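Local atomic coordinates of L-threonine 3-dehydrogenase (PDB entry 7OL1), a protein that probably oxidises L-threonine at its hydroxyl-bearing carbon using NAD+, as a dehydrogenase of the NAD-dependent epimerase/dehydratase family. Residues 25-30 against 94-99; 29-34 against 62-67; 56-61 against 70-75. All coordinates share one frame; numbering follows the deposited sequence.

Interaction 1 (25-30 against 94-99)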
# COMPACT_ATOMS: atom_id res chain seq x y z
N ILE A 25 13.21 24.51 -7.56
CA ILE A 25 12.21 23.72 -6.81
C ILE A 25 10.82 23.89 -7.44
O ILE A 25 10.33 25.04 -7.51
CB ILE A 25 12.22 24.19 -5.33
CG1 ILE A 25 13.62 24.23 -4.74
CG2 ILE A 25 11.28 23.38 -4.46
CD1 ILE A 25 13.76 25.21 -3.59
N LEU A 26 10.17 22.78 -7.81
CA LEU A 26 8.73 22.74 -8.19
C LEU A 26 7.95 22.21 -6.98
O LEU A 26 8.22 21.11 -6.57
CB LEU A 26 8.56 21.84 -9.42
CG LEU A 26 7.14 21.38 -9.77
CD1 LEU A 26 6.23 22.54 -10.11
CD2 LEU A 26 7.15 20.39 -10.93
N ILE A 27 7.00 22.98 -6.48
CA ILE A 27 6.00 22.54 -5.46
C ILE A 27 4.66 22.27 -6.14
O ILE A 27 4.02 23.25 -6.55
CB ILE A 27 5.84 23.63 -4.39
CG1 ILE A 27 7.19 24.10 -3.84
CG2 ILE A 27 4.90 23.13 -3.30
CD1 ILE A 27 7.07 25.34 -2.99
N THR A 28 4.20 21.01 -6.17
CA THR A 28 2.79 20.66 -6.45
C THR A 28 1.98 20.83 -5.17
O THR A 28 2.56 20.76 -4.09
CB THR A 28 2.68 19.26 -7.06
OG1 THR A 28 2.69 18.38 -5.94
CG2 THR A 28 3.79 18.91 -8.04
N GLY A 29 0.69 21.13 -5.28
CA GLY A 29 -0.22 21.33 -4.13
C GLY A 29 0.15 22.55 -3.31
O GLY A 29 -0.12 22.59 -2.09
N ALA A 30 0.71 23.55 -3.96
CA ALA A 30 1.29 24.73 -3.30
C ALA A 30 0.24 25.57 -2.57
O ALA A 30 0.68 26.47 -1.87
CB ALA A 30 2.03 25.58 -4.30
N ILE A 94 8.78 18.98 -4.69
CA ILE A 94 8.06 18.76 -3.42
C ILE A 94 6.59 18.52 -3.79
O ILE A 94 5.80 19.50 -3.91
CB ILE A 94 8.28 19.94 -2.46
CG1 ILE A 94 9.78 20.13 -2.18
CG2 ILE A 94 7.49 19.75 -1.17
CD1 ILE A 94 10.10 21.42 -1.49
N HIS A 95 6.25 17.25 -3.95
CA HIS A 95 4.92 16.75 -4.34
C HIS A 95 3.93 16.79 -3.17
O HIS A 95 3.61 15.71 -2.68
CB HIS A 95 5.05 15.33 -4.90
CG HIS A 95 3.80 14.88 -5.58
ND1 HIS A 95 3.21 15.65 -6.56
CD2 HIS A 95 3.03 13.78 -5.41
CE1 HIS A 95 2.11 15.03 -6.95
NE2 HIS A 95 1.98 13.87 -6.27
N LEU A 96 3.36 17.95 -2.85
CA LEU A 96 2.27 18.06 -1.84
C LEU A 96 0.87 17.77 -2.42
O LEU A 96 -0.07 17.61 -1.64
CB LEU A 96 2.22 19.44 -1.20
CG LEU A 96 3.54 20.09 -0.80
CD1 LEU A 96 3.27 21.40 -0.06
CD2 LEU A 96 4.36 19.16 0.05
N ALA A 97 0.66 17.76 -3.72
CA ALA A 97 -0.72 17.61 -4.27
C ALA A 97 -1.36 16.38 -3.62
O ALA A 97 -0.74 15.33 -3.68
CB ALA A 97 -0.70 17.43 -5.77
N SER A 98 -2.58 16.52 -3.10
CA SER A 98 -3.41 15.38 -2.63
C SER A 98 -4.77 15.85 -2.09
O SER A 98 -4.94 17.01 -1.73
CB SER A 98 -2.67 14.60 -1.56
OG SER A 98 -2.24 15.50 -0.54
N LEU A 99 -5.72 14.93 -1.98
CA LEU A 99 -6.89 15.10 -1.08
C LEU A 99 -6.53 14.48 0.28
O LEU A 99 -5.95 13.37 0.30
CB LEU A 99 -8.10 14.44 -1.74
CG LEU A 99 -8.46 14.93 -3.14
CD1 LEU A 99 -9.93 14.66 -3.43
CD2 LEU A 99 -8.18 16.41 -3.36
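This is a parallel strand pairing at the buried centre of the Rossmann-fold sheet, where strand 25-28 runs alongside strand 92-95; Ile-27 pairs with Ile-94 and Thr-28 with His-95. Ile-94 N donates to Leu-26 O at 2.9 Å, in the carbonyl plane. The return bond, from Thr-28 N to Ile-94 O, is weak at 3.2 Å. Beyond it the second strand turns: His-95 is the centre of an inverse gamma turn, and Leu-96 N has weak bonds to both Thr-28 O and Ile-94 O. On the isoleucine face, Ile-25 CG2 meets Ile-94 CD1 at 3.7 Å, while Ile-27 CG2 lies beside Leu-96 CD1 at 4.0 Å, both side chains pointing the same way; Thr-39 and Leu-42 of helix 33-46 pack against this face.

On the other face Thr-28 does the polar work, just before the glycine-rich turn that in related Rossmann folds receives the dinucleotide. With chi1 at 83°, its OG1 sits between backbone N and carbonyl carbon and accepts a fairly straight bond from Ala-97 N (3.1 Å, 165°). His-95 ND1 is 2.8 Å from the same OG1, but that bond is strongly bent; Thr-28 CG2 lies at the imidazole edge, in its plane. One hydroxyl thus holds the backbone of the turn after the second strand, firmly through Ala-97 and only weakly through His-95.

Interaction 2 (29-34 against 62-67)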
# COMPACT_ATOMS: atom_id res chain seq x y z
N GLY A 29 0.69 21.13 -5.28
CA GLY A 29 -0.22 21.33 -4.13
C GLY A 29 0.15 22.55 -3.31
O GLY A 29 -0.12 22.59 -2.09
N ALA A 30 0.71 23.55 -3.96
CA ALA A 30 1.29 24.73 -3.30
C ALA A 30 0.24 25.57 -2.57
O ALA A 30 0.68 26.47 -1.87
CB ALA A 30 2.03 25.58 -4.30
N LEU A 31 -1.06 25.35 -2.73
CA LEU A 31 -2.06 26.24 -2.04
C LEU A 31 -2.75 25.52 -0.86
O LEU A 31 -3.55 26.18 -0.15
CB LEU A 31 -3.08 26.75 -3.05
CG LEU A 31 -2.52 27.57 -4.21
CD1 LEU A 31 -3.64 28.16 -5.03
CD2 LEU A 31 -1.58 28.68 -3.75
N GLY A 32 -2.43 24.25 -0.62
CA GLY A 32 -2.79 23.53 0.62
C GLY A 32 -2.19 24.21 1.84
O GLY A 32 -1.48 25.22 1.67
N GLN A 33 -2.45 23.67 3.04
CA GLN A 33 -2.05 24.26 4.34
C GLN A 33 -0.52 24.44 4.40
O GLN A 33 -0.06 25.56 4.76
CB GLN A 33 -2.55 23.38 5.49
CG GLN A 33 -2.39 24.01 6.87
CD GLN A 33 -2.31 23.01 8.00
OE1 GLN A 33 -2.26 23.40 9.17
NE2 GLN A 33 -2.29 21.73 7.69
N ILE A 34 0.21 23.38 4.07
CA ILE A 34 1.70 23.30 4.07
C ILE A 34 2.25 24.14 2.91
O ILE A 34 3.16 24.97 3.16
CB ILE A 34 2.17 21.83 3.93
CG1 ILE A 34 1.49 20.90 4.94
CG2 ILE A 34 3.69 21.73 3.91
CD1 ILE A 34 2.01 19.47 4.94
N ASN A 62 -4.85 34.31 -2.18
CA ASN A 62 -3.72 33.60 -1.53
C ASN A 62 -2.47 34.45 -1.76
O ASN A 62 -2.27 34.97 -2.87
CB ASN A 62 -3.57 32.18 -2.07
CG ASN A 62 -2.82 31.25 -1.13
OD1 ASN A 62 -1.63 31.42 -0.87
ND2 ASN A 62 -3.50 30.23 -0.65
N PRO A 63 -1.62 34.66 -0.72
CA PRO A 63 -0.33 35.33 -0.90
C PRO A 63 0.45 34.79 -2.11
O PRO A 63 0.90 35.58 -2.92
CB PRO A 63 0.46 35.04 0.39
CG PRO A 63 -0.43 34.10 1.21
CD PRO A 63 -1.84 34.27 0.68
N VAL A 64 0.53 33.46 -2.21
CA VAL A 64 1.35 32.70 -3.20
C VAL A 64 1.13 33.31 -4.58
O VAL A 64 2.11 33.79 -5.18
CB VAL A 64 1.00 31.20 -3.24
CG1 VAL A 64 1.83 30.50 -4.30
CG2 VAL A 64 1.16 30.51 -1.90
N CYS A 65 -0.14 33.28 -5.01
CA CYS A 65 -0.65 33.55 -6.38
C CYS A 65 -0.26 34.95 -6.86
O CYS A 65 -0.30 35.16 -8.08
CB CYS A 65 -2.16 33.44 -6.44
SG CYS A 65 -2.70 31.75 -6.77
N GLU A 66 0.08 35.86 -5.95
CA GLU A 66 0.27 37.30 -6.25
C GLU A 66 1.60 37.75 -5.65
O GLU A 66 1.58 38.44 -4.62
CB GLU A 66 -0.98 38.03 -5.72
CG GLU A 66 -2.24 37.16 -5.74
CD GLU A 66 -3.59 37.86 -5.80
OE1 GLU A 66 -3.65 39.01 -6.30
OE2 GLU A 66 -4.59 37.23 -5.37
N SER A 67 2.73 37.33 -6.24
CA SER A 67 4.09 37.56 -5.68
C SER A 67 5.21 36.99 -6.56
O SER A 67 6.23 37.68 -6.65
CB SER A 67 4.20 36.99 -4.30
OG SER A 67 5.38 37.48 -3.66
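Leu-31 carries this contact, pushing its two methyl groups into the bend made by Asn-62, Val-64 and Cys-65. Its segment, 29-34, forms the glycine-rich turn between strand 25-28 and helix 33-46, the loop that in Rossmann folds receives the dinucleotide phosphates. Segment 62-67 belongs to the long connection between strands 51-55 and 69-72.

The close-packed part is around Leu-31 CD2. It lies 3.6 Å from Val-64 CB and touches both valine methyls, the two side chains crossing at a slant, and the amide carbon CG of Asn-62 is 3.9 Å from the same Leu-31 CD2. The amide oxygen OD1 is engaged within its own segment: with CG anti to the backbone N (chi1 -158°), Asn-62 OD1 accepts from Val-64 N on a lone pair (3.3 Å), making an Asx turn. Val-64 CG2 also reaches Ala-30 O, at 4.1 Å. Behind this group Thr-39 and Ala-53 pack on Val-64, which joins the loop to helix 33-46 and to the sheet.

Toward Cys-65 the fit slackens to a single touch, SG standing 4.1 Å from Leu-31 CD1. Farther out, Pro-63 and Glu-66 on one segment and Gly-32 on the other are solvent-exposed.

No hydrogen bond crosses between the segments. Each loop is braced by its own type I turn, Gly-29 to Gly-32 and Pro-63 to Glu-66, so what passes between them is van der Waals packing, mostly apolar and centred on Leu-31, without the directional hold of a polar bond.

Interaction 3 (56-61 against 70-75); sequences RRVKEG and FEILDV
Phe-70, on strand 69-72, meets Val-58 of the preceding loop: its ring atom CE2 lies 3.8 Å from Val-58 CG1, the two side chains crossing at an angle. Two residues on, Ile-72 reaches back toward the start of the same loop. Its CG2 packs on the carbonyl of Arg-56 (3.6 Å to O), while chi2 of -64° folds CD1 over to the backbone of Val-58, 4.0 Å from its N. Leu-73 contributes its carbonyl: O receives a CA-H...O contact from Arg-56 CA at 3.3 Å. Asp-74 comes next and runs side by side with the extended Arg-56 side chain. Their charged groups form only a long salt bridge, NH1 to OD2 at 3.8 Å, with the guanidinium and carboxylate planes 61° apart; the other carboxylate oxygen, OD1, is hydrogen-bonded to Thr-76 OG1.

This is a surface contact, lying at the end of strand 51-55, where the chain leaves the sheet. Backbone bonds between Glu-71 and Ala-53, and between Leu-73 and Ser-55, tie segment 70-75 to that neighbouring parallel strand. The Leu-73 side chain turns away from the loop, onto Arg-80, Phe-81 and Ile-84 of helix 78-87.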
# COMPACT_ATOMS: atom_id res chain seq x y z
N ARG A 56 -3.96 22.95 -8.94
CA ARG A 56 -5.07 22.61 -9.87
C ARG A 56 -5.82 23.91 -10.23
O ARG A 56 -6.22 24.05 -11.41
CB ARG A 56 -5.99 21.57 -9.22
CG ARG A 56 -7.01 20.94 -10.16
CD ARG A 56 -8.25 20.40 -9.44
NE ARG A 56 -9.42 20.23 -10.30
CZ ARG A 56 -9.59 19.25 -11.20
NH1 ARG A 56 -8.65 18.33 -11.39
NH2 ARG A 56 -10.70 19.19 -11.92
N ARG A 57 -5.99 24.80 -9.25
CA ARG A 57 -6.90 25.98 -9.32
C ARG A 57 -6.32 27.07 -8.43
O ARG A 57 -5.89 26.71 -7.31
CB ARG A 57 -8.32 25.67 -8.82
CG ARG A 57 -9.15 24.69 -9.66
CD ARG A 57 -10.30 23.97 -8.95
NE ARG A 57 -11.14 24.87 -8.16
CZ ARG A 57 -11.19 24.94 -6.81
NH1 ARG A 57 -10.47 24.15 -6.03
NH2 ARG A 57 -11.99 25.83 -6.24
N VAL A 58 -6.29 28.31 -8.94
CA VAL A 58 -6.04 29.61 -8.22
C VAL A 58 -7.03 29.79 -7.06
O VAL A 58 -8.14 29.24 -7.14
CB VAL A 58 -6.16 30.81 -9.19
CG1 VAL A 58 -4.84 31.12 -9.89
CG2 VAL A 58 -7.30 30.63 -10.20
N LYS A 59 -6.63 30.56 -6.04
CA LYS A 59 -7.50 30.90 -4.88
C LYS A 59 -7.41 32.41 -4.67
O LYS A 59 -6.32 32.89 -4.26
CB LYS A 59 -7.15 30.08 -3.64
CG LYS A 59 -7.95 28.78 -3.53
CD LYS A 59 -7.27 27.65 -2.75
CE LYS A 59 -7.45 26.29 -3.41
NZ LYS A 59 -6.61 25.24 -2.78
N GLU A 60 -8.52 33.09 -4.99
CA GLU A 60 -8.73 34.57 -5.03
C GLU A 60 -7.45 35.32 -4.62
O GLU A 60 -6.71 35.77 -5.53
CB GLU A 60 -9.92 34.92 -4.13
CG GLU A 60 -11.26 34.44 -4.67
CD GLU A 60 -12.18 33.72 -3.69
OE1 GLU A 60 -11.78 33.50 -2.54
OE2 GLU A 60 -13.31 33.38 -4.09
N GLY A 61 -7.22 35.44 -3.31
CA GLY A 61 -6.17 36.28 -2.71
C GLY A 61 -5.30 35.49 -1.76
O GLY A 61 -5.06 35.95 -0.63
N PHE A 70 4.04 31.12 -10.66
CA PHE A 70 2.87 30.24 -10.40
C PHE A 70 2.36 29.64 -11.70
O PHE A 70 2.23 30.35 -12.68
CB PHE A 70 1.70 30.98 -9.76
CG PHE A 70 0.52 30.10 -9.48
CD1 PHE A 70 0.43 29.38 -8.30
CD2 PHE A 70 -0.52 29.98 -10.40
CE1 PHE A 70 -0.66 28.57 -8.04
CE2 PHE A 70 -1.62 29.17 -10.13
CZ PHE A 70 -1.68 28.46 -8.95
N GLU A 71 2.02 28.36 -11.67
CA GLU A 71 1.63 27.55 -12.83
C GLU A 71 0.45 26.65 -12.45
O GLU A 71 0.59 25.85 -11.54
CB GLU A 71 2.83 26.73 -13.27
CG GLU A 71 3.92 27.60 -13.86
CD GLU A 71 3.80 27.89 -15.35
OE1 GLU A 71 4.87 28.03 -15.97
OE2 GLU A 71 2.65 27.92 -15.89
N ILE A 72 -0.67 26.79 -13.12
CA ILE A 72 -1.75 25.77 -13.10
C ILE A 72 -1.16 24.44 -13.55
O ILE A 72 -0.57 24.36 -14.68
CB ILE A 72 -2.92 26.17 -14.01
CG1 ILE A 72 -3.50 27.54 -13.65
CG2 ILE A 72 -3.97 25.07 -13.98
CD1 ILE A 72 -4.11 27.62 -12.26
N LEU A 73 -1.39 23.42 -12.72
CA LEU A 73 -0.95 22.02 -12.93
C LEU A 73 -1.94 21.06 -12.28
O LEU A 73 -2.32 21.26 -11.10
CB LEU A 73 0.45 21.83 -12.36
CG LEU A 73 1.04 20.44 -12.51
CD1 LEU A 73 0.90 19.89 -13.91
CD2 LEU A 73 2.49 20.49 -12.12
N ASP A 74 -2.42 20.12 -13.09
CA ASP A 74 -3.15 18.92 -12.65
C ASP A 74 -2.14 17.77 -12.71
O ASP A 74 -1.84 17.25 -13.82
CB ASP A 74 -4.42 18.70 -13.47
CG ASP A 74 -5.09 17.37 -13.19
OD1 ASP A 74 -4.60 16.62 -12.30
OD2 ASP A 74 -6.09 17.08 -13.87
N VAL A 75 -1.64 17.37 -11.55
CA VAL A 75 -0.55 16.36 -11.43
C VAL A 75 -1.01 15.04 -12.06
O VAL A 75 -0.13 14.21 -12.37
CB VAL A 75 -0.12 16.18 -9.97
CG1 VAL A 75 0.60 17.42 -9.46
CG2 VAL A 75 -1.30 15.81 -9.07

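Overall arrangement
Interactions 1 and 2 are buried, whereas interaction 3 lies at the surface. The first segments of interactions 1 and 2 overlap at Gly-29 and Ala-30: strand 25-28 and Gly-29 serve interaction 1, Ala-30 and Leu-31 interaction 2. The two meet where Leu-96 CD1 packs on Ile-34 CG2. Interaction 3 shares the long loop with interaction 2, Cys-65 SG touching Val-58 CG1, and reaches back to interaction 1 through Val-75, which packs on Thr-28, His-95 and Ala-97. Chemistry follows place: backbone hydrogen bonds and isoleucine packing in the sheet, with a threonine hydroxyl bonded to the turn beyond it; van der Waals packing without hydrogen bonds between the two loops; and mixed apolar contacts with a stretched ion pair at the surface.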